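Local coordinates for protein putative dioxygenase (1H-3-hydroxy-4-oxoquinaldine 2,4-dioxygenase) (Mycobacteroides abscessus subsp. abscessus, PDB 6RA3) that cleaves the ring of the Pseudomonas quinolone signal PQS with dioxygen, giving N-octanoylanthranilate and carbon monoxide, at residues G98-L103 against E189-W194. Residues are numbered along the deposited sequence; the frame is centred on the assembly and turned at random.
Sequences GGWAAL and EAYRTW
Trp100 and Ala190 mark the nearest approach of two helical backbones, their CA atoms 7.8 Å apart, while the axes of 99-103 and 189-194 stay 12.3 Å from each other and their N-to-C directions diverge by 49°. The contribution of 98-103 is the side chain of Trp100, which three side chains of 189-194 meet; its CG anti to the carbonyl carbon (chi1 -65°), it extends its indole to the other helix. Ala190 CB sits over the centre of the indole's six-membered ring, 3.6 Å from the centroid, in a CH-pi contact almost along the ring normal. At the rim of the same ring, Trp100 CZ2 points into the face of Tyr191 in an edge-to-face pair, planes at 78°. In the alpha/beta-hydrolase fold the turn between strand 90-95 and helix 99-109, the place of the nucleophile elbow, carries His97, a likely substrate-binding residue. Of the aromatic cluster Trp100, Tyr191 and Trp194, the first two lie beside His97, Tyr191 about 3 Å away at the nearest side-chain atoms and hydrogen-bonded through its hydroxyl to Ile123 O. One turn beyond Ala190, Trp194 CD1 comes within 3.6 Å of Trp100 CZ3, its five-membered ring inclined 29° to the Trp100 six-membered ring and heavily offset, with little stacking.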
loop_
_atom_site.group_PDB
_atom_site.type_symbol
_atom_site.label_atom_id
_atom_site.label_comp_id
_atom_site.label_asym_id
_atom_site.label_seq_id
_atom_site.Cartn_x
_atom_site.Cartn_y
_atom_site.Cartn_z
ATOM N N GLY A 98 -5.288 13.882 -19.788
ATOM C CA GLY A 98 -6.077 14.270 -18.628
ATOM C C GLY A 98 -6.529 15.721 -18.682
ATOM O O GLY A 98 -7.549 16.076 -18.069
ATOM N N GLY A 99 -5.806 16.566 -19.444
ATOM C CA GLY A 99 -6.244 17.945 -19.659
ATOM C C GLY A 99 -7.689 18.054 -20.090
ATOM O O GLY A 99 -8.391 19.002 -19.721
ATOM N N TRP A 100 -8.170 17.077 -20.869
ATOM C CA TRP A 100 -9.540 17.165 -21.334
ATOM C C TRP A 100 -10.516 17.117 -20.184
ATOM O O TRP A 100 -11.524 17.827 -20.201
ATOM C CB TRP A 100 -9.862 16.046 -22.333
ATOM C CG TRP A 100 -9.116 16.094 -23.607
ATOM C CD1 TRP A 100 -7.971 15.418 -23.915
ATOM C CD2 TRP A 100 -9.472 16.843 -24.784
ATOM N NE1 TRP A 100 -7.588 15.703 -25.211
ATOM C CE2 TRP A 100 -8.483 16.582 -25.759
ATOM C CE3 TRP A 100 -10.528 17.705 -25.106
ATOM C CZ2 TRP A 100 -8.519 17.153 -27.044
ATOM C CZ3 TRP A 100 -10.558 18.267 -26.396
ATOM C CH2 TRP A 100 -9.554 17.984 -27.330
ATOM N N ALA A 101 -10.271 16.235 -19.193
ATOM C CA ALA A 101 -11.141 16.168 -18.026
ATOM C C ALA A 101 -10.992 17.411 -17.165
ATOM O O ALA A 101 -11.983 17.934 -16.641
ATOM C CB ALA A 101 -10.823 14.916 -17.214
ATOM N N ALA A 102 -9.758 17.887 -17.010
ATOM C CA ALA A 102 -9.523 19.124 -16.253
ATOM C C ALA A 102 -10.347 20.289 -16.805
ATOM O O ALA A 102 -10.934 21.063 -16.040
ATOM C CB ALA A 102 -8.032 19.470 -16.272
ATOM N N LEU A 103 -10.430 20.415 -18.136
ATOM C CA LEU A 103 -11.219 21.505 -18.716
ATOM C C LEU A 103 -12.714 21.253 -18.556
ATOM O O LEU A 103 -13.489 22.185 -18.311
ATOM C CB LEU A 103 -10.829 21.684 -20.181
ATOM C CG LEU A 103 -9.341 22.024 -20.316
ATOM C CD1 LEU A 103 -8.836 21.903 -21.732
ATOM C CD2 LEU A 103 -9.111 23.444 -19.802
ATOM N N GLU A 189 -11.923 10.522 -29.951
ATOM C CA GLU A 189 -13.229 11.171 -29.978
ATOM C C GLU A 189 -13.140 12.629 -29.527
ATOM O O GLU A 189 -13.888 13.483 -30.025
ATOM C CB GLU A 189 -14.222 10.414 -29.103
ATOM C CG GLU A 189 -15.630 11.025 -29.034
ATOM C CD GLU A 189 -16.421 10.536 -27.830
ATOM O OE1 GLU A 189 -15.977 9.556 -27.181
ATOM O OE2 GLU A 189 -17.486 11.122 -27.534
ATOM N N ALA A 190 -12.272 12.925 -28.556
ATOM C CA ALA A 190 -12.165 14.291 -28.055
ATOM C C ALA A 190 -11.717 15.242 -29.170
ATOM O O ALA A 190 -12.275 16.331 -29.337
ATOM C CB ALA A 190 -11.197 14.328 -26.870
ATOM N N TYR A 191 -10.737 14.826 -29.972
ATOM C CA TYR A 191 -10.290 15.676 -31.075
ATOM C C TYR A 191 -11.311 15.749 -32.205
ATOM O O TYR A 191 -11.371 16.766 -32.912
ATOM C CB TYR A 191 -8.956 15.191 -31.615
ATOM C CG TYR A 191 -7.794 15.563 -30.737
ATOM C CD1 TYR A 191 -7.338 14.688 -29.759
ATOM C CD2 TYR A 191 -7.152 16.790 -30.878
ATOM C CE1 TYR A 191 -6.262 15.018 -28.940
ATOM C CE2 TYR A 191 -6.073 17.133 -30.065
ATOM C CZ TYR A 191 -5.636 16.235 -29.093
ATOM O OH TYR A 191 -4.574 16.535 -28.273
ATOM N N ARG A 192 -12.117 14.697 -32.398
ATOM C CA ARG A 192 -13.175 14.748 -33.408
ATOM C C ARG A 192 -14.326 15.646 -32.983
ATOM O O ARG A 192 -15.000 16.231 -33.834
ATOM C CB ARG A 192 -13.740 13.350 -33.690
ATOM C CG ARG A 192 -12.807 12.402 -34.394
ATOM C CD ARG A 192 -13.574 11.200 -34.938
ATOM N NE ARG A 192 -14.840 10.964 -34.248
ATOM C CZ ARG A 192 -15.037 10.054 -33.295
ATOM N NH1 ARG A 192 -14.047 9.266 -32.889
ATOM N NH2 ARG A 192 -16.243 9.933 -32.750
ATOM N N THR A 193 -14.599 15.727 -31.686
ATOM C CA THR A 193 -15.717 16.520 -31.188
ATOM C C THR A 193 -15.386 18.008 -31.195
ATOM O O THR A 193 -16.143 18.825 -31.733
ATOM C CB THR A 193 -16.059 16.069 -29.767
ATOM O OG1 THR A 193 -16.278 14.659 -29.771
ATOM C CG2 THR A 193 -17.304 16.817 -29.209
ATOM N N TRP A 194 -14.252 18.359 -30.596
ATOM C CA TRP A 194 -13.884 19.739 -30.309
ATOM C C TRP A 194 -12.978 20.339 -31.361
ATOM O O TRP A 194 -12.885 21.569 -31.440
ATOM C CB TRP A 194 -13.163 19.820 -28.948
ATOM C CG TRP A 194 -14.052 19.501 -27.838
ATOM C CD1 TRP A 194 -14.066 18.351 -27.111
ATOM C CD2 TRP A 194 -15.100 20.322 -27.326
ATOM N NE1 TRP A 194 -15.059 18.404 -26.177
ATOM C CE2 TRP A 194 -15.707 19.607 -26.276
ATOM C CE3 TRP A 194 -15.570 21.608 -27.634
ATOM C CZ2 TRP A 194 -16.775 20.128 -25.525
ATOM C CZ3 TRP A 194 -16.641 22.121 -26.891
ATOM C CH2 TRP A 194 -17.226 21.380 -25.847
#